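Local coordinates for putative immunoglobulin-blocking virulence protein (Mycoplasma mycoides subsp. capri, PDB 7ADK), which probably binds and blocks host immunoglobulins, and forms a complex with a partner lipoprotein, at residues 504-509 against 513-518; 549-554 against 583-588; 365-370 against 530-535. All blocks are in the same frame, centred on the assembly; numbering follows the deposited sequence.

Interaction 1 of 3, residues 504-509 against 513-518; sequences LYTSGN and KAWSYN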
loop_
_atom_site.group_PDB
_atom_site.type_symbol
_atom_site.label_atom_id
_atom_site.label_comp_id
_atom_site.label_asym_id
_atom_site.label_seq_id
_atom_site.Cartn_x
_atom_site.Cartn_y
_atom_site.Cartn_z
ATOM N N LEU A 504 -10.246 10.010 -21.692
ATOM C CA LEU A 504 -9.175 9.713 -20.749
ATOM C C LEU A 504 -9.755 8.799 -19.673
ATOM O O LEU A 504 -10.500 9.261 -18.810
ATOM C CB LEU A 504 -8.562 11.020 -20.205
ATOM C CG LEU A 504 -8.064 12.011 -21.264
ATOM C CD1 LEU A 504 -7.330 13.159 -20.605
ATOM C CD2 LEU A 504 -7.117 11.382 -22.268
ATOM N N TYR A 505 -9.456 7.510 -19.760
ATOM C CA TYR A 505 -10.089 6.430 -19.001
ATOM C C TYR A 505 -9.059 5.645 -18.187
ATOM O O TYR A 505 -7.904 5.539 -18.577
ATOM C CB TYR A 505 -10.811 5.456 -19.954
ATOM C CG TYR A 505 -12.070 5.892 -20.684
ATOM C CD1 TYR A 505 -13.130 6.512 -19.997
ATOM C CD2 TYR A 505 -12.246 5.531 -22.031
ATOM C CE1 TYR A 505 -14.354 6.766 -20.646
ATOM C CE2 TYR A 505 -13.478 5.740 -22.669
ATOM C CZ TYR A 505 -14.538 6.359 -21.979
ATOM O OH TYR A 505 -15.730 6.520 -22.603
ATOM N N THR A 506 -9.484 5.008 -17.102
ATOM C CA THR A 506 -8.706 3.957 -16.415
ATOM C C THR A 506 -9.645 2.857 -15.954
ATOM O O THR A 506 -10.836 3.101 -15.794
ATOM C CB THR A 506 -7.915 4.421 -15.169
ATOM O OG1 THR A 506 -8.727 4.628 -14.048
ATOM C CG2 THR A 506 -7.191 5.731 -15.334
ATOM N N SER A 507 -9.109 1.671 -15.674
ATOM C CA SER A 507 -9.824 0.605 -14.961
ATOM C C SER A 507 -9.344 0.455 -13.508
ATOM O O SER A 507 -9.306 -0.657 -12.982
ATOM C CB SER A 507 -9.777 -0.706 -15.755
ATOM O OG SER A 507 -10.231 -0.527 -17.092
ATOM N N GLY A 508 -8.911 1.552 -12.872
ATOM C CA GLY A 508 -8.379 1.616 -11.500
ATOM C C GLY A 508 -8.960 2.769 -10.675
ATOM O O GLY A 508 -10.088 3.184 -10.923
ATOM N N ASN A 509 -8.227 3.304 -9.695
ATOM C CA ASN A 509 -8.653 4.475 -8.925
ATOM C C ASN A 509 -8.437 5.776 -9.714
ATOM O O ASN A 509 -7.315 6.241 -9.892
ATOM C CB ASN A 509 -7.936 4.500 -7.568
ATOM C CG ASN A 509 -8.282 5.712 -6.712
ATOM O OD1 ASN A 509 -9.038 6.595 -7.075
ATOM N ND2 ASN A 509 -7.720 5.813 -5.537
ATOM N N LYS A 513 -4.686 11.637 -6.268
ATOM C CA LYS A 513 -4.133 13.008 -6.424
ATOM C C LYS A 513 -3.000 13.105 -7.445
ATOM O O LYS A 513 -2.863 14.120 -8.117
ATOM C CB LYS A 513 -3.674 13.562 -5.069
ATOM C CG LYS A 513 -4.848 13.873 -4.140
ATOM C CD LYS A 513 -4.334 14.403 -2.801
ATOM C CE LYS A 513 -5.513 14.772 -1.903
ATOM N NZ LYS A 513 -5.064 15.241 -0.579
ATOM N N ALA A 514 -2.229 12.041 -7.607
ATOM C CA ALA A 514 -1.300 11.841 -8.712
ATOM C C ALA A 514 -2.030 11.407 -9.999
ATOM O O ALA A 514 -1.794 10.326 -10.505
ATOM C CB ALA A 514 -0.228 10.837 -8.270
ATOM N N TRP A 515 -2.928 12.227 -10.522
ATOM C CA TRP A 515 -3.413 12.207 -11.903
ATOM C C TRP A 515 -3.246 13.624 -12.432
ATOM O O TRP A 515 -3.806 14.569 -11.872
ATOM C CB TRP A 515 -4.885 11.776 -12.016
ATOM C CG TRP A 515 -5.149 10.308 -12.061
ATOM C CD1 TRP A 515 -5.828 9.596 -11.137
ATOM C CD2 TRP A 515 -4.802 9.365 -13.112
ATOM N NE1 TRP A 515 -5.852 8.268 -11.497
ATOM C CE2 TRP A 515 -5.175 8.065 -12.676
ATOM C CE3 TRP A 515 -4.194 9.468 -14.380
ATOM C CZ2 TRP A 515 -4.832 6.923 -13.396
ATOM C CZ3 TRP A 515 -3.912 8.324 -15.147
ATOM C CH2 TRP A 515 -4.196 7.053 -14.636
ATOM N N SER A 516 -2.500 13.786 -13.523
ATOM C CA SER A 516 -2.232 15.099 -14.110
ATOM C C SER A 516 -2.538 15.115 -15.599
ATOM O O SER A 516 -2.445 14.090 -16.265
ATOM C CB SER A 516 -0.774 15.480 -13.928
ATOM O OG SER A 516 -0.280 15.283 -12.634
ATOM N N TYR A 517 -2.805 16.287 -16.145
ATOM C CA TYR A 517 -2.750 16.536 -17.576
ATOM C C TYR A 517 -1.954 17.811 -17.815
ATOM O O TYR A 517 -1.913 18.708 -16.972
ATOM C CB TYR A 517 -4.159 16.577 -18.183
ATOM C CG TYR A 517 -5.045 17.735 -17.764
ATOM C CD1 TYR A 517 -5.705 17.690 -16.533
ATOM C CD2 TYR A 517 -5.238 18.842 -18.609
ATOM C CE1 TYR A 517 -6.567 18.725 -16.140
ATOM C CE2 TYR A 517 -6.086 19.892 -18.214
ATOM C CZ TYR A 517 -6.770 19.827 -16.986
ATOM O OH TYR A 517 -7.655 20.788 -16.642
ATOM N N ASN A 518 -1.309 17.893 -18.970
ATOM C CA ASN A 518 -0.785 19.160 -19.449
ATOM C C ASN A 518 -1.941 19.910 -20.126
ATOM O O ASN A 518 -2.509 19.384 -21.080
ATOM C CB ASN A 518 0.413 18.903 -20.371
ATOM C CG ASN A 518 1.201 20.159 -20.668
ATOM O OD1 ASN A 518 0.658 21.229 -20.842
ATOM N ND2 ASN A 518 2.498 20.075 -20.732
#
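An ST turn closes strand 502-506, and the indole of W515 packs against T506 in this turn and N509 just past it. T506 OG1 accepts from G508 N over 3.3 Å. A chi1 of 76° puts OG1 within reach of that N-H, between the backbone N and the carbonyl carbon, and turns CG2 to the indole. OG1 is also bonded to the S510 hydroxyl.

T506 CG2 touches the six-membered ring of W515. It is 3.3 Å from CZ2 of W515, and CH2 is equally near. The methyl comes in obliquely.

The polar link is close by on the same side of the indole. W515 NE1 donates to the backbone O of N509 over 3.0 Å. The bond is almost straight, 175° at the hydrogen. The oxygen lies at the ring edge, close to the ring plane, and receives the N-H on a lone pair. The buried indole N-H is thus satisfied by a carbonyl of the loop just past the turn, and this straight bond would tend to fix the ring's rotation. The N509 side chain turns elsewhere: its OD1 accepts from L511 N.

Around the pair, T506 and W515 both touch I549. W515 also touches F481 of strand 473-481 and the loop residue T486. N509 packs on Y649 of the lipoprotein chain. Strand 502-506 lies between strands 473-481 and 547-548 of the mixed sheet. Segment 513-518 leads into strand 516-517, an outermost strand of the parallel sheet within this chain, next to 553-555. The contact therefore sits at the passage from one sheet to the next.

Interaction 2 of 3, residues 549-554 against 583-588; sequences ITFNTL and EPFFQG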
loop_
_atom_site.group_PDB
_atom_site.type_symbol
_atom_site.label_atom_id
_atom_site.label_comp_id
_atom_site.label_asym_id
_atom_site.label_seq_id
_atom_site.Cartn_x
_atom_site.Cartn_y
_atom_site.Cartn_z
ATOM N N ILE A 549 -11.185 9.789 -15.854
ATOM C CA ILE A 549 -10.307 10.288 -14.786
ATOM C C ILE A 549 -10.813 11.636 -14.259
ATOM O O ILE A 549 -11.235 12.498 -15.028
ATOM C CB ILE A 549 -8.836 10.358 -15.243
ATOM C CG1 ILE A 549 -8.253 8.994 -15.615
ATOM C CG2 ILE A 549 -7.926 10.954 -14.178
ATOM C CD1 ILE A 549 -7.180 9.088 -16.687
ATOM N N THR A 550 -10.732 11.850 -12.946
ATOM C CA THR A 550 -10.842 13.178 -12.330
ATOM C C THR A 550 -9.448 13.772 -12.194
ATOM O O THR A 550 -8.562 13.167 -11.592
ATOM C CB THR A 550 -11.501 13.112 -10.949
ATOM O OG1 THR A 550 -12.835 12.716 -11.085
ATOM C CG2 THR A 550 -11.537 14.454 -10.232
ATOM N N PHE A 551 -9.258 14.973 -12.729
ATOM C CA PHE A 551 -8.001 15.694 -12.644
ATOM C C PHE A 551 -8.148 16.944 -11.790
ATOM O O PHE A 551 -8.875 17.863 -12.147
ATOM C CB PHE A 551 -7.548 16.071 -14.050
ATOM C CG PHE A 551 -7.273 14.908 -14.969
ATOM C CD1 PHE A 551 -6.020 14.291 -14.949
ATOM C CD2 PHE A 551 -8.251 14.472 -15.870
ATOM C CE1 PHE A 551 -5.734 13.255 -15.845
ATOM C CE2 PHE A 551 -7.966 13.434 -16.762
ATOM C CZ PHE A 551 -6.707 12.828 -16.753
ATOM N N ASN A 552 -7.407 17.026 -10.693
ATOM C CA ASN A 552 -7.253 18.257 -9.923
ATOM C C ASN A 552 -5.858 18.900 -10.091
ATOM O O ASN A 552 -5.580 19.905 -9.452
ATOM C CB ASN A 552 -7.657 17.984 -8.461
ATOM C CG ASN A 552 -8.491 19.105 -7.872
ATOM O OD1 ASN A 552 -8.082 20.249 -7.782
ATOM N ND2 ASN A 552 -9.698 18.837 -7.465
ATOM N N THR A 553 -4.993 18.359 -10.955
ATOM C CA THR A 553 -3.617 18.833 -11.200
ATOM C C THR A 553 -3.441 19.319 -12.631
ATOM O O THR A 553 -3.865 18.650 -13.564
ATOM C CB THR A 553 -2.567 17.740 -10.920
ATOM O OG1 THR A 553 -2.610 17.368 -9.580
ATOM C CG2 THR A 553 -1.125 18.157 -11.172
ATOM N N LEU A 554 -2.733 20.438 -12.792
ATOM C CA LEU A 554 -2.118 20.857 -14.044
ATOM C C LEU A 554 -0.605 20.613 -13.972
ATOM O O LEU A 554 0.051 21.134 -13.078
ATOM C CB LEU A 554 -2.419 22.341 -14.299
ATOM C CG LEU A 554 -3.895 22.736 -14.336
ATOM C CD1 LEU A 554 -4.015 24.206 -14.700
ATOM C CD2 LEU A 554 -4.655 21.908 -15.351
ATOM N N GLU A 583 -16.697 24.650 -19.622
ATOM C CA GLU A 583 -16.760 23.224 -19.949
ATOM C C GLU A 583 -16.500 22.332 -18.722
ATOM O O GLU A 583 -15.608 22.643 -17.937
ATOM C CB GLU A 583 -15.705 22.845 -20.993
ATOM C CG GLU A 583 -15.695 23.679 -22.276
ATOM C CD GLU A 583 -14.547 23.285 -23.220
ATOM O OE1 GLU A 583 -14.170 22.091 -23.246
ATOM O OE2 GLU A 583 -14.039 24.144 -23.964
ATOM N N PRO A 584 -17.165 21.171 -18.571
ATOM C CA PRO A 584 -17.026 20.331 -17.381
ATOM C C PRO A 584 -15.630 19.767 -17.091
ATOM O O PRO A 584 -15.267 19.592 -15.936
ATOM C CB PRO A 584 -17.995 19.180 -17.593
ATOM C CG PRO A 584 -19.026 19.707 -18.573
ATOM C CD PRO A 584 -18.230 20.676 -19.428
ATOM N N PHE A 585 -14.823 19.457 -18.107
ATOM C CA PHE A 585 -13.494 18.855 -17.899
ATOM C C PHE A 585 -12.522 19.826 -17.228
ATOM O O PHE A 585 -11.734 19.455 -16.361
ATOM C CB PHE A 585 -12.910 18.352 -19.226
ATOM C CG PHE A 585 -11.587 17.624 -19.068
ATOM C CD1 PHE A 585 -10.368 18.314 -19.190
ATOM C CD2 PHE A 585 -11.575 16.259 -18.738
ATOM C CE1 PHE A 585 -9.158 17.643 -18.990
ATOM C CE2 PHE A 585 -10.362 15.593 -18.539
ATOM C CZ PHE A 585 -9.152 16.283 -18.668
ATOM N N PHE A 586 -12.576 21.103 -17.598
ATOM C CA PHE A 586 -11.705 22.147 -17.050
ATOM C C PHE A 586 -12.116 22.633 -15.655
ATOM O O PHE A 586 -11.449 23.487 -15.080
ATOM C CB PHE A 586 -11.556 23.278 -18.072
ATOM C CG PHE A 586 -10.899 22.800 -19.343
ATOM C CD1 PHE A 586 -9.588 22.311 -19.320
ATOM C CD2 PHE A 586 -11.631 22.724 -20.529
ATOM C CE1 PHE A 586 -9.001 21.785 -20.480
ATOM C CE2 PHE A 586 -11.060 22.177 -21.681
ATOM C CZ PHE A 586 -9.742 21.713 -21.666
ATOM N N GLN A 587 -13.167 22.056 -15.076
ATOM C CA GLN A 587 -13.650 22.385 -13.738
ATOM C C GLN A 587 -13.063 21.509 -12.628
ATOM O O GLN A 587 -13.301 21.755 -11.454
ATOM C CB GLN A 587 -15.177 22.353 -13.725
ATOM C CG GLN A 587 -15.730 23.510 -14.563
ATOM C CD GLN A 587 -17.160 23.318 -15.016
ATOM O OE1 GLN A 587 -17.918 22.504 -14.523
ATOM N NE2 GLN A 587 -17.593 24.093 -15.970
ATOM N N GLY A 588 -12.286 20.482 -12.945
ATOM C CA GLY A 588 -11.822 19.522 -11.946
ATOM C C GLY A 588 -12.948 18.670 -11.351
ATOM O O GLY A 588 -14.018 18.540 -11.936
#
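F585 and G588 are the residues of 583-588 that meet F551 of 549-554. This segment is a loop between helix 567-579 and strand 608-610. From E583 and P584 onward, weak backbone bonds, F586 N to E583 O and Q587 N to P584 O, coil the chain.

F585 carries the aromatic half of the contact. Its CG is anti to the backbone N (chi1 -176°), and this swings the ring end toward F551 although the side chain does not start out that way. F585 CZ lies 3.5 Å from F551 CD2, and F585 CE2 is 3.7 Å from F551 CE2. The rings are oblique, with centroids 5.5 Å apart and planes at 60°. I549 CG2 covers one face of the F551 ring, 3.4 Å above its plane and near the rim.

F586 turns away from 549-554 and packs on M575 and V576 of helix 567-579. Q587 also points away. G588 then brings the backbone back to F551. Its CA is 3.4 Å from F551 O, a CA-H...O contact with 139° at the hydrogen. The positive phi of G588 suits glycine.

Y517 adds a third ring. It meets F551 edge-to-face and also meets the F585 ring, while L504 touches both phenylalanines.

The chemistry is almost wholly apolar. Ring contacts and burial hold the loop to 549-554, and one weak CH...O interaction is added at the backbone. Such a contact depends on shape rather than on directional bonds, and fits a hydrophobic core beside the parallel sheet.

Interaction 3 of 3, residues 365-370 against 530-535; sequences DRIANG and TIDYNV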
loop_
_atom_site.group_PDB
_atom_site.type_symbol
_atom_site.label_atom_id
_atom_site.label_comp_id
_atom_site.label_asym_id
_atom_site.label_seq_id
_atom_site.Cartn_x
_atom_site.Cartn_y
_atom_site.Cartn_z
ATOM N N ASP A 365 -19.163 -1.905 -18.407
ATOM C CA ASP A 365 -19.152 -2.966 -19.430
ATOM C C ASP A 365 -19.306 -2.407 -20.850
ATOM O O ASP A 365 -18.639 -2.876 -21.771
ATOM C CB ASP A 365 -20.240 -4.015 -19.151
ATOM C CG ASP A 365 -19.895 -5.078 -18.092
ATOM O OD1 ASP A 365 -18.828 -5.008 -17.444
ATOM O OD2 ASP A 365 -20.705 -6.019 -17.907
ATOM N N ARG A 366 -20.125 -1.364 -21.039
ATOM C CA ARG A 366 -20.235 -0.622 -22.305
ATOM C C ARG A 366 -18.934 0.089 -22.646
ATOM O O ARG A 366 -18.506 0.062 -23.793
ATOM C CB ARG A 366 -21.377 0.404 -22.291
ATOM C CG ARG A 366 -22.776 -0.157 -22.570
ATOM C CD ARG A 366 -23.637 0.941 -23.206
ATOM N NE ARG A 366 -25.013 0.534 -23.513
ATOM C CZ ARG A 366 -25.460 -0.057 -24.598
ATOM N NH1 ARG A 366 -26.730 -0.172 -24.790
ATOM N NH2 ARG A 366 -24.679 -0.545 -25.508
ATOM N N ILE A 367 -18.305 0.727 -21.663
ATOM C CA ILE A 367 -17.032 1.423 -21.841
ATOM C C ILE A 367 -15.921 0.424 -22.166
ATOM O O ILE A 367 -15.185 0.644 -23.114
ATOM C CB ILE A 367 -16.667 2.292 -20.623
ATOM C CG1 ILE A 367 -17.693 3.395 -20.327
ATOM C CG2 ILE A 367 -15.313 2.969 -20.858
ATOM C CD1 ILE A 367 -17.579 3.903 -18.893
ATOM N N ALA A 368 -15.793 -0.692 -21.453
ATOM C CA ALA A 368 -14.731 -1.653 -21.718
ATOM C C ALA A 368 -14.853 -2.319 -23.099
ATOM O O ALA A 368 -13.877 -2.353 -23.847
ATOM C CB ALA A 368 -14.699 -2.674 -20.582
ATOM N N ASN A 369 -16.043 -2.807 -23.466
ATOM C CA ASN A 369 -16.333 -3.430 -24.758
ATOM C C ASN A 369 -16.425 -2.429 -25.920
ATOM O O ASN A 369 -16.376 -2.831 -27.078
ATOM C CB ASN A 369 -17.637 -4.233 -24.653
ATOM C CG ASN A 369 -17.626 -5.427 -23.714
ATOM O OD1 ASN A 369 -18.661 -6.009 -23.437
ATOM N ND2 ASN A 369 -16.503 -5.876 -23.211
ATOM N N GLY A 370 -16.544 -1.134 -25.648
ATOM C CA GLY A 370 -16.645 -0.102 -26.669
ATOM C C GLY A 370 -18.003 -0.042 -27.361
ATOM O O GLY A 370 -18.045 0.101 -28.581
ATOM N N THR A 530 -16.335 13.666 -20.211
ATOM C CA THR A 530 -16.574 14.033 -18.808
ATOM C C THR A 530 -17.822 13.355 -18.230
ATOM O O THR A 530 -18.030 13.304 -17.018
ATOM C CB THR A 530 -16.701 15.558 -18.774
ATOM O OG1 THR A 530 -16.705 16.030 -17.448
ATOM C CG2 THR A 530 -17.956 16.064 -19.499
ATOM N N ILE A 531 -18.644 12.817 -19.125
ATOM C CA ILE A 531 -19.690 11.821 -18.869
ATOM C C ILE A 531 -18.972 10.465 -18.698
ATOM O O ILE A 531 -17.749 10.438 -18.655
ATOM C CB ILE A 531 -20.710 11.914 -20.035
ATOM C CG1 ILE A 531 -21.348 13.321 -20.049
ATOM C CG2 ILE A 531 -21.828 10.871 -19.990
ATOM C CD1 ILE A 531 -22.126 13.676 -21.302
ATOM N N ASP A 532 -19.649 9.330 -18.562
ATOM C CA ASP A 532 -18.991 8.037 -18.331
ATOM C C ASP A 532 -18.185 8.016 -17.015
ATOM O O ASP A 532 -17.122 7.413 -16.897
ATOM C CB ASP A 532 -18.212 7.549 -19.571
ATOM C CG ASP A 532 -19.003 7.380 -20.869
ATOM O OD1 ASP A 532 -20.226 7.642 -20.930
ATOM O OD2 ASP A 532 -18.364 7.015 -21.883
ATOM N N TYR A 533 -18.702 8.718 -16.007
ATOM C CA TYR A 533 -18.202 8.787 -14.639
ATOM C C TYR A 533 -18.874 7.726 -13.763
ATOM O O TYR A 533 -20.065 7.820 -13.456
ATOM C CB TYR A 533 -18.466 10.194 -14.115
ATOM C CG TYR A 533 -18.177 10.405 -12.650
ATOM C CD1 TYR A 533 -16.873 10.683 -12.221
ATOM C CD2 TYR A 533 -19.232 10.380 -11.724
ATOM C CE1 TYR A 533 -16.632 11.002 -10.874
ATOM C CE2 TYR A 533 -18.994 10.703 -10.381
ATOM C CZ TYR A 533 -17.698 11.042 -9.957
ATOM O OH TYR A 533 -17.468 11.393 -8.671
ATOM N N ASN A 534 -18.112 6.708 -13.364
ATOM C CA ASN A 534 -18.622 5.462 -12.797
ATOM C C ASN A 534 -17.967 5.126 -11.444
ATOM O O ASN A 534 -17.590 3.981 -11.200
ATOM C CB ASN A 534 -18.517 4.348 -13.857
ATOM C CG ASN A 534 -19.481 4.479 -15.016
ATOM O OD1 ASN A 534 -20.534 5.061 -14.941
ATOM N ND2 ASN A 534 -19.171 3.911 -16.119
ATOM N N VAL A 535 -17.837 6.107 -10.543
ATOM C CA VAL A 535 -17.275 5.905 -9.195
ATOM C C VAL A 535 -18.373 5.916 -8.128
ATOM O O VAL A 535 -19.159 6.852 -8.018
ATOM C CB VAL A 535 -16.106 6.866 -8.879
ATOM C CG1 VAL A 535 -15.110 6.941 -10.032
ATOM C CG2 VAL A 535 -16.525 8.282 -8.558
#
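I367 lays the end of its side chain over D532 and N534. CD1 is the touching atom for both. It lies 3.8 Å from D532 CB and 3.2 Å from N534 ND2. Further back, I367 CG1 is 4.0 Å from D532 OD2. The I367 and D532 side chains run past each other in opposite directions. N534 reaches in from the loop, head-on to the isoleucine, and its ND2 meets CD1. CG1 of I367 is anti to its carbonyl carbon (chi1 -61°), and chi2 is extended at 160°, which carries CD1 out from the helix to the loop.

I367 belongs to helix 364-369. A Schellman motif ends this helix, with G370 as the C-prime residue and T371 N bonded to R366 O. Segment 530-535 is irregular. D532 has positive phi (61°), and the chain turns there so that D532 and N534 face the helix while Y533 points away.

The polar ends have partners outside the two segments. D532 OD2 makes salt bridges to R352 and R362 and accepts from Y505 OH and N529 ND2. N534 ND2 donates to R362 O. R362 thus holds both residues that I367 touches, one through its side chain and one through its carbonyl.

Across the contact itself the forces are van der Waals. The isoleucine lies beside a buried carboxylate and a partly exposed amide, whose carboxylate oxygens and amide ND2 are bonded to other groups. Two arginines would be expected to favour the charged form of D532.

Overall arrangement
All three contacts are buried, and none is a surface patch. Interaction 2 is closest to the centre of the chain and is the most apolar. Interaction 1 mixes a methyl contact with one straight hydrogen bond, and N509 of its loop also packs on the lipoprotein chain. Interaction 3 puts a helix against a loop beside a charged network. Interactions 1 and 2 share the parallel sheet, where strands 516-517 and 553-555 are neighbours, and L504 O is 3.1 Å from I549 N between them. Interaction 3 meets interaction 1 through Y505, which touches I367 as well. Its link to interaction 2 is looser, with P584 packing on T530 and centres about 17 Å apart.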